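Local coordinates for putative cell adhesion protein (Parabacteroides distasonis, PDB 3LIU) that probably serves as a fimbrial subunit of the FimA/Mfa1 family, assembling into pili thought to be used in cell adhesion, at residues A[37-45]-A[120-128]; A[202-211]-A[233-244]. All blocks are in the same frame, centred on the assembly; numbering follows the deposited sequence.

Contact 1. Residues A[37-45]-A[120-128]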
loop_
_atom_site.group_PDB
_atom_site.type_symbol
_atom_site.label_atom_id
_atom_site.label_comp_id
_atom_site.label_asym_id
_atom_site.label_seq_id
_atom_site.Cartn_x
_atom_site.Cartn_y
_atom_site.Cartn_z
ATOM N N THR A 37 21.799 0.307 3.657
ATOM C CA THR A 37 20.693 1.189 3.243
ATOM C C THR A 37 19.366 0.469 3.508
ATOM O O THR A 37 19.254 -0.714 3.237
ATOM C CB THR A 37 20.755 1.550 1.758
ATOM N N PRO A 38 18.363 1.174 4.058
ATOM C CA PRO A 38 17.120 0.460 4.323
ATOM C C PRO A 38 16.396 0.115 3.025
ATOM O O PRO A 38 16.495 0.874 2.058
ATOM C CB PRO A 38 16.309 1.443 5.181
ATOM C CG PRO A 38 16.829 2.777 4.840
ATOM C CD PRO A 38 18.262 2.608 4.384
ATOM N N THR A 39 15.709 -1.030 3.012
ATOM C CA THR A 39 14.983 -1.526 1.824
ATOM C C THR A 39 13.519 -1.836 2.171
ATOM O O THR A 39 13.135 -1.952 3.337
ATOM C CB THR A 39 15.587 -2.835 1.264
ATOM O OG1 THR A 39 15.107 -3.937 2.053
ATOM C CG2 THR A 39 17.113 -2.807 1.292
ATOM N N ASP A 40 12.708 -2.003 1.131
ATOM C CA ASP A 40 11.293 -2.243 1.279
ATOM C C ASP A 40 11.005 -3.720 1.664
ATOM O O ASP A 40 9.873 -4.131 1.718
ATOM C CB ASP A 40 10.546 -1.797 -0.002
ATOM C CG ASP A 40 10.901 -2.635 -1.225
ATOM O OD1 ASP A 40 11.393 -3.729 -1.003
ATOM O OD2 ASP A 40 10.682 -2.217 -2.389
ATOM N N ALA A 41 12.035 -4.518 1.904
ATOM C CA ALA A 41 11.866 -5.867 2.429
ATOM C C ALA A 41 12.373 -5.994 3.866
ATOM O O ALA A 41 12.336 -7.085 4.438
ATOM C CB ALA A 41 12.592 -6.917 1.512
ATOM N N ASP A 42 12.863 -4.909 4.469
ATOM C CA ASP A 42 13.412 -5.040 5.828
ATOM C C ASP A 42 12.316 -5.498 6.844
ATOM O O ASP A 42 11.182 -5.026 6.796
ATOM C CB ASP A 42 14.021 -3.730 6.352
ATOM C CG ASP A 42 15.271 -3.283 5.598
ATOM O OD1 ASP A 42 15.812 -4.031 4.754
ATOM O OD2 ASP A 42 15.699 -2.144 5.869
ATOM N N VAL A 43 12.716 -6.383 7.759
ATOM C CA VAL A 43 11.937 -6.824 8.892
ATOM C C VAL A 43 12.732 -6.476 10.105
ATOM O O VAL A 43 13.714 -7.128 10.426
ATOM C CB VAL A 43 11.679 -8.321 8.811
ATOM C CG1 VAL A 43 11.045 -8.829 10.084
ATOM C CG2 VAL A 43 10.819 -8.607 7.534
ATOM N N ASN A 44 12.341 -5.413 10.779
ATOM C CA ASN A 44 13.101 -4.925 11.943
ATOM C C ASN A 44 12.524 -5.419 13.267
ATOM O O ASN A 44 13.233 -5.825 14.171
ATOM C CB ASN A 44 13.058 -3.406 11.912
ATOM C CG ASN A 44 13.663 -2.858 10.674
ATOM O OD1 ASN A 44 14.722 -3.303 10.263
ATOM N ND2 ASN A 44 13.012 -1.870 10.071
ATOM N N THR A 45 11.203 -5.386 13.372
ATOM C CA THR A 45 10.522 -5.846 14.584
ATOM C C THR A 45 9.441 -6.804 14.153
ATOM O O THR A 45 8.910 -6.676 13.042
ATOM C CB THR A 45 9.860 -4.693 15.402
ATOM O OG1 THR A 45 8.826 -4.077 14.624
ATOM C CG2 THR A 45 10.877 -3.627 15.871
ATOM N N THR A 120 7.627 4.371 6.228
ATOM C CA THR A 120 8.928 4.732 5.655
ATOM C C THR A 120 9.881 3.541 5.630
ATOM O O THR A 120 9.719 2.564 6.374
ATOM C CB THR A 120 9.589 5.823 6.493
ATOM O OG1 THR A 120 9.843 5.286 7.795
ATOM C CG2 THR A 120 8.649 7.067 6.610
ATOM N N LEU A 121 10.895 3.626 4.780
ATOM C CA LEU A 121 11.902 2.600 4.743
ATOM C C LEU A 121 12.662 2.634 6.056
ATOM O O LEU A 121 13.100 1.630 6.507
ATOM C CB LEU A 121 12.816 2.724 3.519
ATOM C CG LEU A 121 12.143 2.608 2.162
ATOM C CD1 LEU A 121 13.199 2.655 1.054
ATOM C CD2 LEU A 121 11.278 1.330 2.082
ATOM N N THR A 122 12.753 3.767 6.726
ATOM C CA THR A 122 13.397 3.756 8.062
ATOM C C THR A 122 12.674 2.934 9.104
ATOM O O THR A 122 13.304 2.158 9.792
ATOM C CB THR A 122 13.658 5.153 8.603
ATOM O OG1 THR A 122 14.401 5.867 7.622
ATOM C CG2 THR A 122 14.478 5.079 9.886
ATOM N N LYS A 123 11.346 3.055 9.208
ATOM C CA LYS A 123 10.582 2.143 10.081
ATOM C C LYS A 123 10.654 0.707 9.588
ATOM O O LYS A 123 10.672 -0.263 10.388
ATOM C CB LYS A 123 9.113 2.540 10.161
ATOM C CG LYS A 123 8.269 1.527 10.988
ATOM C CD LYS A 123 6.842 1.993 11.147
ATOM C CE LYS A 123 6.019 1.773 9.856
ATOM N NZ LYS A 123 5.778 0.401 9.515
ATOM N N GLY A 124 10.687 0.561 8.265
ATOM C CA GLY A 124 10.309 -0.703 7.663
ATOM C C GLY A 124 8.824 -0.628 7.361
ATOM O O GLY A 124 8.060 -0.019 8.093
ATOM N N LEU A 125 8.411 -1.224 6.257
ATOM C CA LEU A 125 7.016 -1.193 5.835
ATOM C C LEU A 125 6.229 -2.211 6.649
ATOM O O LEU A 125 6.716 -3.305 6.937
ATOM C CB LEU A 125 6.908 -1.522 4.346
ATOM C CG LEU A 125 7.644 -0.543 3.436
ATOM C CD1 LEU A 125 7.511 -0.954 2.013
ATOM C CD2 LEU A 125 7.058 0.876 3.637
ATOM N N THR A 126 5.016 -1.860 7.040
ATOM C CA THR A 126 4.232 -2.784 7.828
ATOM C C THR A 126 3.866 -3.995 6.966
ATOM O O THR A 126 3.397 -3.840 5.842
ATOM C CB THR A 126 2.932 -2.162 8.361
ATOM O OG1 THR A 126 3.191 -0.852 8.903
ATOM C CG2 THR A 126 2.340 -3.092 9.460
HETATM N N MSE A 127 4.064 -5.195 7.491
HETATM C CA MSE A 127 3.682 -6.441 6.788
HETATM C C MSE A 127 2.971 -7.365 7.777
HETATM O O MSE A 127 3.222 -7.282 8.978
HETATM C CB MSE A 127 4.941 -7.194 6.299
HETATM C CG MSE A 127 5.873 -6.403 5.460
HETATM SE SE MSE A 127 7.669 -7.091 5.640
HETATM C CE MSE A 127 8.587 -5.688 4.606
ATOM N N SER A 128 2.147 -8.273 7.282
ATOM C CA SER A 128 1.502 -9.256 8.142
ATOM C C SER A 128 1.417 -10.626 7.521
ATOM O O SER A 128 1.402 -10.758 6.325
ATOM C CB SER A 128 0.077 -8.846 8.481
ATOM O OG SER A 128 -0.628 -8.461 7.317
HETATM O O HOH W 1 10.463 -2.894 4.997
HETATM O O HOH W 2 14.191 -0.534 7.737
#
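Asn44 makes the direct hydrogen bond between 37-45 and 120-128: its ND2 donates to Lys123 O at 2.9 Å. The oxygen lies in the amide plane of Asn44, yet the donor stands above the carbonyl plane of Lys123, 52° out of it. ND2 also donates to water 2, which in turn donates hydrogen bonds to Asp42 OD2 and Leu121 O. Replaced by alanine, the residue would offer Lys123 O no donor, and water 2, with one partner fewer, is likely to be held less firmly. Water 1 works the same seam, accepting from Leu125 N and donating to Asp42 O.

Apolar contacts lie beside these bonds: Pro38 CB meets Leu121 CB at 4.1 Å, and the SE of selenomethionine Met127 touches Val43 CG2. Leu121 CD2 reaches Asp40 CA at 3.7 Å. Met127, its chain extended beyond CG, sets CE against two backbone carbonyl oxygens, 3.5 Å from both Asp40 O and Asp42 O.

Within 37-45, Asp42 receives Thr39 N on OD2 and Thr39 OG1 on OD1, both from above the carboxylate plane. Asp40 turns its carboxylate to Arg173 in a salt bridge. The arrangement is a type I beta turn, Thr39 to Asp42, with an ST turn at Thr39, set against the loop leading into strand 127-136 of the FimA-family region.

Contact 2. Residues A[202-211]-A[233-244]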
loop_
_atom_site.group_PDB
_atom_site.type_symbol
_atom_site.label_atom_id
_atom_site.label_comp_id
_atom_site.label_asym_id
_atom_site.label_seq_id
_atom_site.Cartn_x
_atom_site.Cartn_y
_atom_site.Cartn_z
ATOM N N GLU A 202 6.258 17.506 -12.385
ATOM C CA GLU A 202 5.822 16.997 -11.074
ATOM C C GLU A 202 4.954 15.739 -11.237
ATOM O O GLU A 202 4.229 15.580 -12.225
ATOM C CB GLU A 202 5.027 18.095 -10.322
ATOM C CG GLU A 202 4.570 17.740 -8.889
ATOM C CD GLU A 202 5.573 18.149 -7.810
ATOM O OE1 GLU A 202 6.619 18.724 -8.160
ATOM O OE2 GLU A 202 5.322 17.911 -6.605
ATOM N N VAL A 203 5.030 14.851 -10.250
ATOM C CA VAL A 203 4.135 13.726 -10.134
ATOM C C VAL A 203 3.559 13.722 -8.725
ATOM O O VAL A 203 4.284 13.986 -7.751
ATOM C CB VAL A 203 4.883 12.402 -10.403
ATOM C CG1 VAL A 203 3.910 11.229 -10.410
ATOM C CG2 VAL A 203 5.652 12.470 -11.753
ATOM N N PHE A 204 2.263 13.485 -8.583
ATOM C CA PHE A 204 1.693 13.347 -7.238
ATOM C C PHE A 204 0.495 12.419 -7.175
ATOM O O PHE A 204 -0.085 12.057 -8.207
ATOM C CB PHE A 204 1.420 14.729 -6.566
ATOM C CG PHE A 204 0.176 15.462 -7.058
ATOM C CD1 PHE A 204 0.176 16.119 -8.260
ATOM C CD2 PHE A 204 -0.972 15.506 -6.280
ATOM C CE1 PHE A 204 -0.943 16.815 -8.708
ATOM C CE2 PHE A 204 -2.113 16.196 -6.707
ATOM C CZ PHE A 204 -2.090 16.874 -7.919
ATOM N N ILE A 205 0.161 12.019 -5.947
ATOM C CA ILE A 205 -0.928 11.097 -5.712
ATOM C C ILE A 205 -2.050 11.800 -4.964
ATOM O O ILE A 205 -1.767 12.610 -4.069
ATOM C CB ILE A 205 -0.457 9.894 -4.849
ATOM C CG1 ILE A 205 0.714 9.177 -5.506
ATOM C CG2 ILE A 205 -1.655 8.925 -4.545
ATOM C CD1 ILE A 205 0.489 8.648 -6.919
ATOM N N ALA A 206 -3.301 11.516 -5.332
ATOM C CA ALA A 206 -4.485 12.094 -4.637
ATOM C C ALA A 206 -5.406 10.954 -4.217
ATOM O O ALA A 206 -5.404 9.905 -4.838
ATOM C CB ALA A 206 -5.236 13.094 -5.554
ATOM N N SER A 207 -6.220 11.152 -3.184
ATOM C CA SER A 207 -7.086 10.097 -2.673
ATOM C C SER A 207 -6.389 8.781 -2.355
ATOM O O SER A 207 -6.918 7.712 -2.634
ATOM C CB SER A 207 -8.282 9.832 -3.608
ATOM O OG SER A 207 -9.038 11.022 -3.765
ATOM N N ALA A 208 -5.228 8.872 -1.700
ATOM C CA ALA A 208 -4.557 7.714 -1.098
ATOM C C ALA A 208 -5.260 7.454 0.225
ATOM O O ALA A 208 -5.347 8.367 1.053
ATOM C CB ALA A 208 -3.050 8.038 -0.851
ATOM N N LYS A 209 -5.795 6.254 0.429
ATOM C CA LYS A 209 -6.319 5.926 1.751
ATOM C C LYS A 209 -5.148 5.935 2.724
ATOM O O LYS A 209 -4.118 5.295 2.496
ATOM C CB LYS A 209 -7.092 4.626 1.756
ATOM C CG LYS A 209 -8.484 4.801 1.178
ATOM C CD LYS A 209 -9.409 3.660 1.423
ATOM C CE LYS A 209 -10.832 3.985 0.912
ATOM N NZ LYS A 209 -11.789 2.872 1.061
ATOM N N GLY A 210 -5.285 6.726 3.783
ATOM C CA GLY A 210 -4.197 6.887 4.722
ATOM C C GLY A 210 -4.326 6.020 5.935
ATOM O O GLY A 210 -3.510 6.112 6.852
ATOM N N VAL A 211 -5.363 5.177 5.942
ATOM C CA VAL A 211 -5.593 4.195 7.011
ATOM C C VAL A 211 -5.867 2.823 6.395
ATOM O O VAL A 211 -6.369 2.714 5.267
ATOM C CB VAL A 211 -6.779 4.542 7.936
ATOM C CG1 VAL A 211 -6.517 5.777 8.804
ATOM C CG2 VAL A 211 -8.094 4.708 7.106
ATOM N N PHE A 233 -13.981 7.158 9.350
ATOM C CA PHE A 233 -13.030 7.634 8.366
ATOM C C PHE A 233 -13.743 8.497 7.374
ATOM O O PHE A 233 -14.864 8.188 6.946
ATOM C CB PHE A 233 -12.350 6.449 7.689
ATOM C CG PHE A 233 -11.624 5.577 8.661
ATOM C CD1 PHE A 233 -10.659 6.139 9.512
ATOM C CD2 PHE A 233 -11.914 4.226 8.773
ATOM C CE1 PHE A 233 -9.960 5.351 10.416
ATOM C CE2 PHE A 233 -11.220 3.429 9.658
ATOM C CZ PHE A 233 -10.235 3.990 10.490
ATOM N N GLY A 234 -13.101 9.606 7.047
ATOM C CA GLY A 234 -13.630 10.535 6.083
ATOM C C GLY A 234 -12.560 11.186 5.275
ATOM O O GLY A 234 -11.458 10.647 5.128
ATOM N N TYR A 235 -12.873 12.367 4.745
ATOM C CA TYR A 235 -11.989 13.014 3.814
ATOM C C TYR A 235 -10.566 13.274 4.377
ATOM O O TYR A 235 -9.584 13.184 3.648
ATOM C CB TYR A 235 -12.596 14.309 3.273
ATOM C CG TYR A 235 -13.750 14.134 2.282
ATOM C CD1 TYR A 235 -13.644 13.280 1.170
ATOM C CD2 TYR A 235 -14.912 14.844 2.416
ATOM C CE1 TYR A 235 -14.699 13.115 0.277
ATOM C CE2 TYR A 235 -15.974 14.686 1.497
ATOM C CZ TYR A 235 -15.843 13.820 0.433
ATOM O OH TYR A 235 -16.848 13.645 -0.466
ATOM N N LEU A 236 -10.446 13.637 5.643
ATOM C CA LEU A 236 -9.114 13.935 6.196
ATOM C C LEU A 236 -8.225 12.656 6.229
ATOM O O LEU A 236 -6.996 12.750 6.347
ATOM C CB LEU A 236 -9.224 14.520 7.601
ATOM C CG LEU A 236 -9.845 15.925 7.713
ATOM C CD1 LEU A 236 -10.092 16.217 9.169
ATOM C CD2 LEU A 236 -8.983 16.995 7.098
ATOM N N ASP A 237 -8.870 11.490 6.114
ATOM C CA ASP A 237 -8.207 10.169 6.109
ATOM C C ASP A 237 -7.728 9.724 4.751
ATOM O O ASP A 237 -6.973 8.765 4.664
ATOM C CB ASP A 237 -9.140 9.117 6.690
ATOM C CG ASP A 237 -9.456 9.380 8.161
ATOM O OD1 ASP A 237 -8.511 9.265 8.965
ATOM O OD2 ASP A 237 -10.622 9.668 8.490
ATOM N N TYR A 238 -8.205 10.391 3.699
ATOM C CA TYR A 238 -7.554 10.394 2.407
ATOM C C TYR A 238 -6.327 11.317 2.461
ATOM O O TYR A 238 -6.381 12.386 3.055
ATOM C CB TYR A 238 -8.500 10.885 1.283
ATOM C CG TYR A 238 -9.553 9.899 0.829
ATOM C CD1 TYR A 238 -9.188 8.719 0.192
ATOM C CD2 TYR A 238 -10.917 10.168 0.968
ATOM C CE1 TYR A 238 -10.119 7.844 -0.262
ATOM C CE2 TYR A 238 -11.863 9.276 0.517
ATOM C CZ TYR A 238 -11.435 8.101 -0.109
ATOM O OH TYR A 238 -12.312 7.172 -0.570
ATOM N N LYS A 239 -5.242 10.918 1.791
ATOM C CA LYS A 239 -4.021 11.683 1.767
ATOM C C LYS A 239 -3.658 12.109 0.352
ATOM O O LYS A 239 -3.944 11.428 -0.601
ATOM C CB LYS A 239 -2.857 10.890 2.398
ATOM C CG LYS A 239 -3.128 10.259 3.754
ATOM C CD LYS A 239 -3.596 11.255 4.837
ATOM C CE LYS A 239 -4.063 10.550 6.099
ATOM N NZ LYS A 239 -4.552 11.502 7.150
ATOM N N VAL A 240 -3.029 13.271 0.238
ATOM C CA VAL A 240 -2.805 13.907 -1.029
ATOM C C VAL A 240 -1.463 14.636 -0.970
ATOM O O VAL A 240 -1.094 15.231 0.067
ATOM C CB VAL A 240 -3.956 14.881 -1.440
ATOM C CG1 VAL A 240 -4.068 16.129 -0.490
ATOM C CG2 VAL A 240 -3.786 15.310 -2.869
ATOM N N GLY A 241 -0.748 14.623 -2.091
ATOM C CA GLY A 241 0.635 15.128 -2.124
ATOM C C GLY A 241 0.805 16.642 -2.135
ATOM O O GLY A 241 1.836 17.179 -1.671
ATOM N N LEU A 242 -0.206 17.323 -2.663
ATOM C CA LEU A 242 -0.230 18.774 -2.760
ATOM C C LEU A 242 -1.608 19.328 -2.404
ATOM O O LEU A 242 -2.627 18.643 -2.588
ATOM C CB LEU A 242 0.095 19.197 -4.213
ATOM C CG LEU A 242 1.480 18.818 -4.721
ATOM C CD1 LEU A 242 1.525 18.886 -6.270
ATOM C CD2 LEU A 242 2.533 19.666 -4.033
ATOM N N LEU A 243 -1.627 20.574 -1.918
ATOM C CA LEU A 243 -2.851 21.318 -1.684
ATOM C C LEU A 243 -2.954 22.467 -2.708
ATOM O O LEU A 243 -1.961 22.978 -3.192
ATOM C CB LEU A 243 -2.912 21.861 -0.262
ATOM C CG LEU A 243 -2.805 20.850 0.875
ATOM C CD1 LEU A 243 -2.686 21.565 2.287
ATOM C CD2 LEU A 243 -3.999 19.943 0.819
ATOM N N PHE A 244 -4.177 22.843 -3.058
ATOM C CA PHE A 244 -4.391 23.890 -4.050
ATOM C C PHE A 244 -5.255 24.999 -3.432
ATOM O O PHE A 244 -5.756 24.864 -2.302
ATOM C CB PHE A 244 -4.972 23.285 -5.345
ATOM C CG PHE A 244 -4.032 22.331 -6.014
ATOM C CD1 PHE A 244 -4.017 20.983 -5.667
ATOM C CD2 PHE A 244 -3.084 22.794 -6.930
ATOM C CE1 PHE A 244 -3.099 20.103 -6.272
ATOM C CE2 PHE A 244 -2.176 21.918 -7.510
ATOM C CZ PHE A 244 -2.200 20.574 -7.183
#
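Leu242 CD1 sits over one face of the Phe204 ring, 3.9 Å from its centroid and offset toward the rim, in a CH-pi contact. Phe204 CB points toward 233-244, and chi1 of 77° places CG between the backbone N and the carbonyl carbon; Val240 CG2 comes to the ring's edge. Phe244 approaches from the opposite direction, its CE1 3.8 Å from Phe204 CZ, with the ring planes at 45°. At the other end, Val211 CG2 stands over the centre of the Phe233 ring, 10° off the normal. Between them Lys209 and Tyr238 run side by side, Lys209 CG lying 3.7 Å from Tyr238 CE1.

Behind the Lys209-Tyr238 pair lies a short antiparallel backbone pairing. Ala208 and Lys239 form its hydrogen-bonded pair, Lys239 N giving to Ala208 O at 2.7 Å and Ala208 N to Lys239 O at 3.1 Å; Lys209 and Tyr238 are the non-hydrogen-bonded pair beside it. Strand 238-240 thus joins the long strand 193-213, which also pairs with strands 268-270 and 308-319. Single backbone bonds, Gly241 N to Ile205 O and Gly210 N to Asp237 O, flank the two paired positions.

Farther out, Asp237 OD2 takes Gly234 N on its anti lone pair, and Lys239, bent at chi2, packs its CG against Gly210 CA and brings NZ back to Leu236 O. Lys209 NZ forms salt bridges with Glu291 and Glu224, while Tyr238 OH bonds to Glu291 O.

How the contacts relate
The two contacts follow one another in the sequence without meeting: their centres are about 22 Å apart and their nearest atoms about 10 Å. Contact 1 is partly buried and joins two largely irregular pieces, each running into a strand, so side-chain amide, carboxylate and waters carry the bonding. Contact 2 is buried and includes a short strand pairing, so its direct hydrogen bonds run from backbone to backbone and its side chains are largely aromatic and aliphatic. They share no strand, although strand 282-284 lies against both: Tyr283 against Asp40, Leu121 and Leu125 of contact 1, Phe282 and Val284 against residues of 202-211.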